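Local structure of glyoxalase family protein (Bacillus cereus, 1ZSW) at residues R94-T99 and T236-R241; N100-I105 and G242-L247; V184-R189 and N289-E294. The protein binds zinc through a two-histidine, one-glutamate site and belongs to the glyoxalase/bleomycin resistance protein/dioxygenase superfamily, but is of unknown function. All coordinates share one frame; numbering follows the deposited sequence. Where two conformers were deposited one is given.

Interaction 1 of 3, residues R94-T99 and T236-R241; sequences RTYRGT and TEKPGR
T95 sends its hydroxyl to the backbone of G240 and R241. OG1 lies beside its own backbone N (chi1 -71°), which puts CG2 anti to that N, facing E237 on the other segment. The hydroxyl accepts from G240 N at 2.9 Å and donates to R241 O at 2.7 Å, meeting that carbonyl from above, 50° out of its plane. Two bonds thus fix its rotation and its proton. A water bound to T95 N and R241 O adds a second link between the same residues. CG2 packs 3.8 Å from E237 CD, against the carboxylate carbon; E237, with CG anti to its backbone N, runs out extended, and a water joins its OE1 to G98 N.

Y96 and K238 form an antiparallel hydrogen-bonded pair, Y96 N to K238 O and K238 N to Y96 O both being 2.9 Å. Their side chains leave on the same side, Y96 CB 3.9 Å from K238 CB, and the lysine methylenes pass the start of the ring. Its NZ stands 5.4 Å from the Y96 ring centroid, at most a weak cation-pi attraction. At the far end E237 N donates to T99 O at 2.8 Å, nearly straight at 167°, while T99 OG1 turns to L232 O; at the opposite end the R241 guanidinium pairs with E147.

Two irregular loops, one from each half of the chain, are therefore joined mainly by backbone bonds, waters and one doubly bonded hydroxyl; the charged side chains contribute mostly carbon contacts across the contact.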
# COMPACT_ATOMS: atom_id res chain seq x y z
N ARG A 94 11.32 -2.79 -18.07
CA ARG A 94 11.55 -1.70 -17.15
C ARG A 94 10.29 -0.84 -17.11
O ARG A 94 9.44 -0.91 -18.01
CB ARG A 94 12.73 -0.83 -17.59
CG ARG A 94 12.53 -0.25 -19.01
CD ARG A 94 13.55 0.87 -19.31
NE ARG A 94 13.53 1.89 -18.27
CZ ARG A 94 13.51 3.20 -18.48
NH1 ARG A 94 13.55 3.69 -19.71
NH2 ARG A 94 13.48 4.03 -17.44
N THR A 95 10.16 -0.07 -16.04
CA THR A 95 9.19 1.02 -15.98
C THR A 95 9.76 2.25 -16.66
O THR A 95 10.91 2.65 -16.39
CB THR A 95 8.87 1.38 -14.51
OG1 THR A 95 8.09 0.31 -13.95
CG2 THR A 95 8.06 2.63 -14.42
N TYR A 96 8.96 2.84 -17.53
CA TYR A 96 9.25 4.18 -18.04
C TYR A 96 8.44 5.16 -17.20
O TYR A 96 7.21 5.16 -17.30
CB TYR A 96 8.86 4.28 -19.52
CG TYR A 96 9.66 3.37 -20.43
CD1 TYR A 96 9.30 2.03 -20.61
CD2 TYR A 96 10.77 3.86 -21.11
CE1 TYR A 96 10.05 1.20 -21.44
CE2 TYR A 96 11.52 3.03 -21.94
CZ TYR A 96 11.15 1.71 -22.10
OH TYR A 96 11.90 0.90 -22.93
N ARG A 97 9.12 5.97 -16.39
CA ARG A 97 8.44 6.94 -15.52
C ARG A 97 7.59 7.93 -16.29
O ARG A 97 7.84 8.24 -17.46
CB ARG A 97 9.39 7.65 -14.56
CG ARG A 97 10.09 6.67 -13.60
CD ARG A 97 11.04 7.38 -12.67
NE ARG A 97 11.53 6.40 -11.70
CZ ARG A 97 12.53 6.59 -10.85
NH1 ARG A 97 13.19 7.75 -10.83
NH2 ARG A 97 12.85 5.60 -10.00
N GLY A 98 6.55 8.41 -15.63
CA GLY A 98 5.71 9.45 -16.20
C GLY A 98 4.54 9.74 -15.28
O GLY A 98 4.64 9.52 -14.07
N THR A 99 3.47 10.26 -15.85
CA THR A 99 2.33 10.71 -15.06
C THR A 99 1.22 9.66 -15.08
O THR A 99 1.37 8.57 -15.61
CB THR A 99 1.87 12.13 -15.49
OG1 THR A 99 0.94 12.68 -14.54
CG2 THR A 99 1.32 12.09 -16.94
N THR A 236 2.38 9.53 -19.99
CA THR A 236 1.90 8.66 -18.92
C THR A 236 2.96 7.60 -18.68
O THR A 236 3.67 7.10 -19.60
CB THR A 236 0.58 8.00 -19.36
OG1 THR A 236 -0.43 9.01 -19.48
CG2 THR A 236 0.10 7.01 -18.32
N GLU A 237 3.11 7.24 -17.40
CA GLU A 237 4.02 6.13 -17.07
C GLU A 237 3.68 4.87 -17.83
O GLU A 237 2.51 4.50 -17.96
CB GLU A 237 3.97 5.84 -15.56
CG GLU A 237 4.56 4.48 -15.15
CD GLU A 237 4.76 4.34 -13.66
OE1 GLU A 237 5.52 5.13 -13.03
OE2 GLU A 237 4.17 3.36 -13.14
N LYS A 238 4.72 4.16 -18.30
CA LYS A 238 4.55 2.85 -18.90
C LYS A 238 5.08 1.84 -17.88
O LYS A 238 6.27 1.70 -17.68
CB LYS A 238 5.36 2.73 -20.22
CG LYS A 238 4.91 3.70 -21.30
CD LYS A 238 6.08 3.98 -22.25
CE LYS A 238 5.60 4.52 -23.60
NZ LYS A 238 6.78 4.86 -24.46
N PRO A 239 4.17 1.18 -17.16
CA PRO A 239 4.62 0.39 -16.03
C PRO A 239 5.30 -0.92 -16.41
O PRO A 239 4.83 -1.63 -17.29
CB PRO A 239 3.32 0.06 -15.30
CG PRO A 239 2.27 0.13 -16.32
CD PRO A 239 2.70 1.16 -17.32
N GLY A 240 6.33 -1.25 -15.65
CA GLY A 240 7.00 -2.56 -15.71
C GLY A 240 7.48 -2.96 -14.33
O GLY A 240 6.77 -2.77 -13.35
N ARG A 241 8.71 -3.48 -14.22
CA ARG A 241 9.24 -3.83 -12.92
C ARG A 241 9.37 -2.56 -12.10
O ARG A 241 9.68 -1.47 -12.64
CB ARG A 241 10.59 -4.57 -13.07
CG ARG A 241 11.72 -3.65 -13.48
CD ARG A 241 13.01 -4.40 -13.85
NE ARG A 241 13.48 -5.24 -12.75
CZ ARG A 241 14.68 -5.83 -12.69
NH1 ARG A 241 14.99 -6.60 -11.65
NH2 ARG A 241 15.56 -5.65 -13.67
O HOH W 1 12.17 -0.14 -13.96
O HOH W 2 6.52 7.22 -19.95
O HOH W 3 6.36 7.63 -12.87

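Interaction 2 of 3, residues N100-I105 and G242-L247; sequences NAITRI and GSIHHL. With ZN (zinc ion), chain B.
I244 and I102 meet side chain to side chain at about a right angle, where strands 101-105 and 244-247 pass with their axes 6.9 Å apart and 95° between their directions. No direct hydrogen bond joins the segments. I244 is the first residue of 242-247 to touch the other segment: its CG2, anti to the backbone N, lies 3.6 Å from I102 CG2, while its other branch carries CD1 to within 3.5 Å of I102 O and 3.9 Å of I105 CG1. Two waters bracket this pair, one between I102 O and I244 N, the other between I102 N and I244 O, so these four backbone polar atoms are bridged in pairs.

H245 leaves its strand pointing away from 100-105, and its ND1 accepts from H246 ND1, 2.8 Å and close to linear at 174°, with each ring edge-on to the other. This bond and the zinc at NE2 (2.1 Å) together hold the H246 imidazole. L247 closes the run, its N 3.6 Å from I102 CD1, which also rests against H246 C.

Strand 244-251 lies between strands 31-38 and 292-300 in the zinc-bearing sheet, and H245 and H246 form a classic bulge opposite S35. Strand 101-109 belongs to the other sheet beside 180-188, whose V184 and L186 also pack on I102.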
# COMPACT_ATOMS: atom_id res chain seq x y z
N ASN A 100 0.10 10.01 -14.44
CA ASN A 100 -1.02 9.08 -14.23
C ASN A 100 -0.59 7.73 -13.66
O ASN A 100 -0.87 6.66 -14.21
CB ASN A 100 -1.88 8.96 -15.49
CG ASN A 100 -2.64 10.24 -15.79
OD1 ASN A 100 -2.72 11.15 -14.96
ND2 ASN A 100 -3.23 10.30 -16.96
N ALA A 101 0.08 7.83 -12.54
CA ALA A 101 0.62 6.63 -11.87
C ALA A 101 0.76 6.89 -10.38
O ALA A 101 0.87 8.04 -9.93
CB ALA A 101 1.98 6.30 -12.43
N ILE A 102 0.65 5.83 -9.59
CA ILE A 102 1.05 5.89 -8.16
C ILE A 102 2.57 5.84 -8.18
O ILE A 102 3.16 4.94 -8.79
CB ILE A 102 0.44 4.67 -7.40
CG1 ILE A 102 -1.06 4.62 -7.65
CG2 ILE A 102 0.82 4.76 -5.90
CD1 ILE A 102 -1.64 3.23 -7.28
N THR A 103 3.22 6.81 -7.52
CA THR A 103 4.66 7.00 -7.75
C THR A 103 5.59 6.90 -6.54
O THR A 103 6.79 6.85 -6.73
CB THR A 103 4.94 8.36 -8.50
OG1 THR A 103 4.27 9.40 -7.79
CG2 THR A 103 4.46 8.26 -9.97
N ARG A 104 5.08 6.89 -5.30
CA ARG A 104 5.99 6.81 -4.13
C ARG A 104 5.27 6.20 -2.95
O ARG A 104 4.09 6.55 -2.69
CB ARG A 104 6.52 8.21 -3.75
CG ARG A 104 7.79 8.16 -2.91
CD ARG A 104 8.23 9.53 -2.39
NE ARG A 104 8.17 10.63 -3.37
CZ ARG A 104 9.20 11.04 -4.12
NH1 ARG A 104 10.38 10.44 -4.04
NH2 ARG A 104 9.03 12.06 -4.96
N ILE A 105 5.98 5.32 -2.22
CA ILE A 105 5.45 4.72 -1.02
C ILE A 105 6.13 5.30 0.21
O ILE A 105 7.33 5.12 0.38
CB ILE A 105 5.70 3.21 -1.00
CG1 ILE A 105 5.24 2.57 -2.31
CG2 ILE A 105 4.97 2.57 0.20
CD1 ILE A 105 5.65 1.07 -2.39
N GLY A 242 9.04 -2.65 -10.81
CA GLY A 242 9.19 -1.46 -9.97
C GLY A 242 7.98 -0.54 -10.06
O GLY A 242 7.98 0.51 -9.41
N SER A 243 6.95 -0.95 -10.79
CA SER A 243 5.74 -0.15 -10.87
C SER A 243 4.81 -0.50 -9.73
O SER A 243 4.86 -1.60 -9.17
CB SER A 243 5.00 -0.36 -12.21
OG SER A 243 4.57 -1.71 -12.39
N ILE A 244 3.96 0.48 -9.38
CA ILE A 244 2.91 0.30 -8.40
C ILE A 244 1.59 0.08 -9.14
O ILE A 244 1.16 0.94 -9.92
CB ILE A 244 2.83 1.50 -7.43
CG1 ILE A 244 4.15 1.70 -6.68
CG2 ILE A 244 1.68 1.27 -6.44
CD1 ILE A 244 4.37 3.12 -6.09
N HIS A 245 0.94 -1.06 -8.87
CA HIS A 245 -0.21 -1.49 -9.62
C HIS A 245 -1.52 -0.88 -9.05
O HIS A 245 -2.34 -0.40 -9.80
CB HIS A 245 -0.26 -3.01 -9.64
CG HIS A 245 -1.43 -3.55 -10.40
ND1 HIS A 245 -2.59 -3.94 -9.77
CD2 HIS A 245 -1.62 -3.74 -11.72
CE1 HIS A 245 -3.45 -4.36 -10.68
NE2 HIS A 245 -2.90 -4.25 -11.87
N HIS A 246 -1.63 -0.84 -7.73
CA HIS A 246 -2.83 -0.24 -7.08
C HIS A 246 -2.56 0.08 -5.63
O HIS A 246 -1.68 -0.48 -5.00
CB HIS A 246 -4.10 -1.16 -7.20
CG HIS A 246 -3.98 -2.47 -6.50
ND1 HIS A 246 -3.49 -3.60 -7.12
CD2 HIS A 246 -4.39 -2.86 -5.27
CE1 HIS A 246 -3.52 -4.61 -6.26
NE2 HIS A 246 -4.04 -4.19 -5.12
N LEU A 247 -3.40 0.97 -5.10
CA LEU A 247 -3.41 1.32 -3.69
C LEU A 247 -4.76 0.88 -3.14
O LEU A 247 -5.80 1.17 -3.78
CB LEU A 247 -3.29 2.84 -3.49
CG LEU A 247 -3.54 3.35 -2.07
CD1 LEU A 247 -2.49 2.89 -1.09
CD2 LEU A 247 -3.62 4.89 -2.08
ZN ZN B . -4.81 -5.45 -3.65
O HOH W 4 4.40 3.09 -10.46
O HOH W 5 0.11 3.25 -10.84

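Interaction 3 of 3, residues V184-R189 and N289-E294; sequences VELTVR and NGILFE. With ZN (zinc ion), chain B.
V188 stands over the side chain of N289, crossing it at about a right angle, with V188 CB 3.6 Å from N289 CG. Its CG1 branch, anti to the carbonyl carbon (chi1 -66°), also reaches I291 CG1 at 4.1 Å. Two residues back, L186 extends its CD1 to F293 CZ at 3.8 Å, at the far end of the ring, and its CD2 to I291 CG2 at 4.3 Å. That same I291 CG2 lies 4.0 Å above one face of the F293 ring, toward its rim, so L186, I291 and F293 form one apolar cluster.

The strands involved, 180-188 and 292-300, belong to different sheets, each built from strands of both halves of the chain. They open and close the second glyoxalase-superfamily (VOC) half, whose two beta-alpha-beta-beta-beta modules begin at 180-188 and 244-251. M194 of helix 191-201 touches L186, V188, I291 and F293.

Further out, the R286 guanidinium bonds G290 O and the E287 carboxylate accepts from I291 N. Next to F293, E294 runs extended from its chi1 of 177° to zinc, bound through OE1 at 2.0 Å, while S282 OG engages OE2.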
# COMPACT_ATOMS: atom_id res chain seq x y z
N VAL A 184 1.16 8.25 0.60
CA VAL A 184 1.32 7.57 -0.71
C VAL A 184 1.16 8.65 -1.77
O VAL A 184 0.27 9.44 -1.66
CB VAL A 184 0.27 6.45 -0.91
CG1 VAL A 184 0.37 5.88 -2.32
CG2 VAL A 184 0.55 5.27 0.10
N GLU A 185 2.07 8.67 -2.73
CA GLU A 185 2.11 9.75 -3.75
C GLU A 185 1.43 9.27 -5.04
O GLU A 185 1.78 8.18 -5.59
CB GLU A 185 3.56 10.05 -4.05
CG GLU A 185 3.77 11.25 -4.95
CD GLU A 185 5.24 11.41 -5.23
OE1 GLU A 185 5.95 11.99 -4.33
OE2 GLU A 185 5.72 10.92 -6.28
N LEU A 186 0.52 10.11 -5.53
CA LEU A 186 -0.18 9.90 -6.82
C LEU A 186 0.26 11.05 -7.75
O LEU A 186 0.19 12.20 -7.32
CB LEU A 186 -1.71 9.97 -6.63
CG LEU A 186 -2.30 9.04 -5.56
CD1 LEU A 186 -3.81 9.10 -5.51
CD2 LEU A 186 -1.85 7.58 -5.80
N THR A 187 0.67 10.71 -8.96
CA THR A 187 1.08 11.76 -9.95
C THR A 187 0.00 11.71 -11.04
O THR A 187 -0.28 10.64 -11.59
CB THR A 187 2.48 11.45 -10.50
OG1 THR A 187 3.44 11.48 -9.41
CG2 THR A 187 2.92 12.53 -11.52
N VAL A 188 -0.62 12.84 -11.33
CA VAL A 188 -1.76 12.85 -12.22
C VAL A 188 -1.74 14.04 -13.20
O VAL A 188 -1.09 15.05 -12.93
CB VAL A 188 -3.11 12.91 -11.43
CG1 VAL A 188 -3.30 11.62 -10.61
CG2 VAL A 188 -3.18 14.15 -10.50
N ARG A 189 -2.46 13.90 -14.31
CA ARG A 189 -2.68 15.06 -15.24
C ARG A 189 -3.66 16.06 -14.69
O ARG A 189 -3.50 17.29 -14.89
CB ARG A 189 -3.19 14.56 -16.59
CG ARG A 189 -2.19 13.72 -17.37
CD ARG A 189 -1.38 14.58 -18.41
NE ARG A 189 -0.53 13.73 -19.24
CZ ARG A 189 -0.96 12.65 -19.89
NH1 ARG A 189 -2.25 12.33 -19.85
NH2 ARG A 189 -0.13 11.90 -20.57
N ASN A 289 -8.04 9.79 -13.78
CA ASN A 289 -6.67 9.79 -14.27
C ASN A 289 -6.14 8.39 -14.51
O ASN A 289 -5.00 8.23 -14.86
CB ASN A 289 -5.75 10.52 -13.29
CG ASN A 289 -6.13 11.98 -13.13
OD1 ASN A 289 -6.78 12.37 -12.16
ND2 ASN A 289 -5.75 12.77 -14.09
N GLY A 290 -6.98 7.38 -14.31
CA GLY A 290 -6.54 6.02 -14.58
C GLY A 290 -5.87 5.35 -13.38
O GLY A 290 -5.37 4.23 -13.52
N ILE A 291 -5.81 6.03 -12.23
CA ILE A 291 -5.23 5.43 -11.04
C ILE A 291 -6.16 4.29 -10.53
O ILE A 291 -7.34 4.52 -10.35
CB ILE A 291 -5.07 6.46 -9.90
CG1 ILE A 291 -4.20 7.68 -10.31
CG2 ILE A 291 -4.52 5.79 -8.64
CD1 ILE A 291 -2.79 7.35 -10.63
N LEU A 292 -5.61 3.12 -10.25
CA LEU A 292 -6.43 1.99 -9.76
C LEU A 292 -6.43 1.98 -8.27
O LEU A 292 -5.39 1.83 -7.62
CB LEU A 292 -5.85 0.65 -10.29
CG LEU A 292 -6.62 -0.63 -9.99
CD1 LEU A 292 -8.00 -0.58 -10.59
CD2 LEU A 292 -5.85 -1.81 -10.59
N PHE A 293 -7.63 2.10 -7.72
CA PHE A 293 -7.82 2.01 -6.29
C PHE A 293 -8.52 0.71 -5.94
O PHE A 293 -9.31 0.17 -6.76
CB PHE A 293 -8.75 3.14 -5.83
CG PHE A 293 -8.09 4.45 -5.69
CD1 PHE A 293 -8.31 5.42 -6.62
CD2 PHE A 293 -7.32 4.76 -4.57
CE1 PHE A 293 -7.76 6.70 -6.49
CE2 PHE A 293 -6.75 6.04 -4.44
CZ PHE A 293 -6.97 7.00 -5.43
N GLU A 294 -8.27 0.21 -4.75
CA GLU A 294 -9.01 -0.94 -4.25
C GLU A 294 -9.57 -0.54 -2.89
O GLU A 294 -8.93 0.20 -2.12
CB GLU A 294 -8.06 -2.12 -4.13
CG GLU A 294 -8.67 -3.41 -3.53
CD GLU A 294 -7.64 -4.51 -3.35
OE1 GLU A 294 -6.43 -4.25 -3.49
OE2 GLU A 294 -8.08 -5.65 -3.06
ZN ZN B . -4.81 -5.45 -3.65

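Overall arrangement
Interactions 2 and 3 share the zinc: H246 NE2 and E294 OE1 lie 2.9 Å apart on the metal, with H33 as the third protein ligand. Their centres are 7 Å apart, and the two sheets they bridge are the same, strand 244-251 neighbouring 292-300 and 101-109 neighbouring 180-188. T103 OG1 probably hydrogen bonds to both E185 OE2 (2.6 Å) and T187 OG1 (2.8 Å). Interaction 1 continues both segments of interaction 2 backward along the chain, its centre 9 Å away; E237 CD packs 3.6 Å from A101 CB. It stands farther from the metal, P239 about 11 Å from H246 between side chains, and touches interaction 3 through T99 and R189.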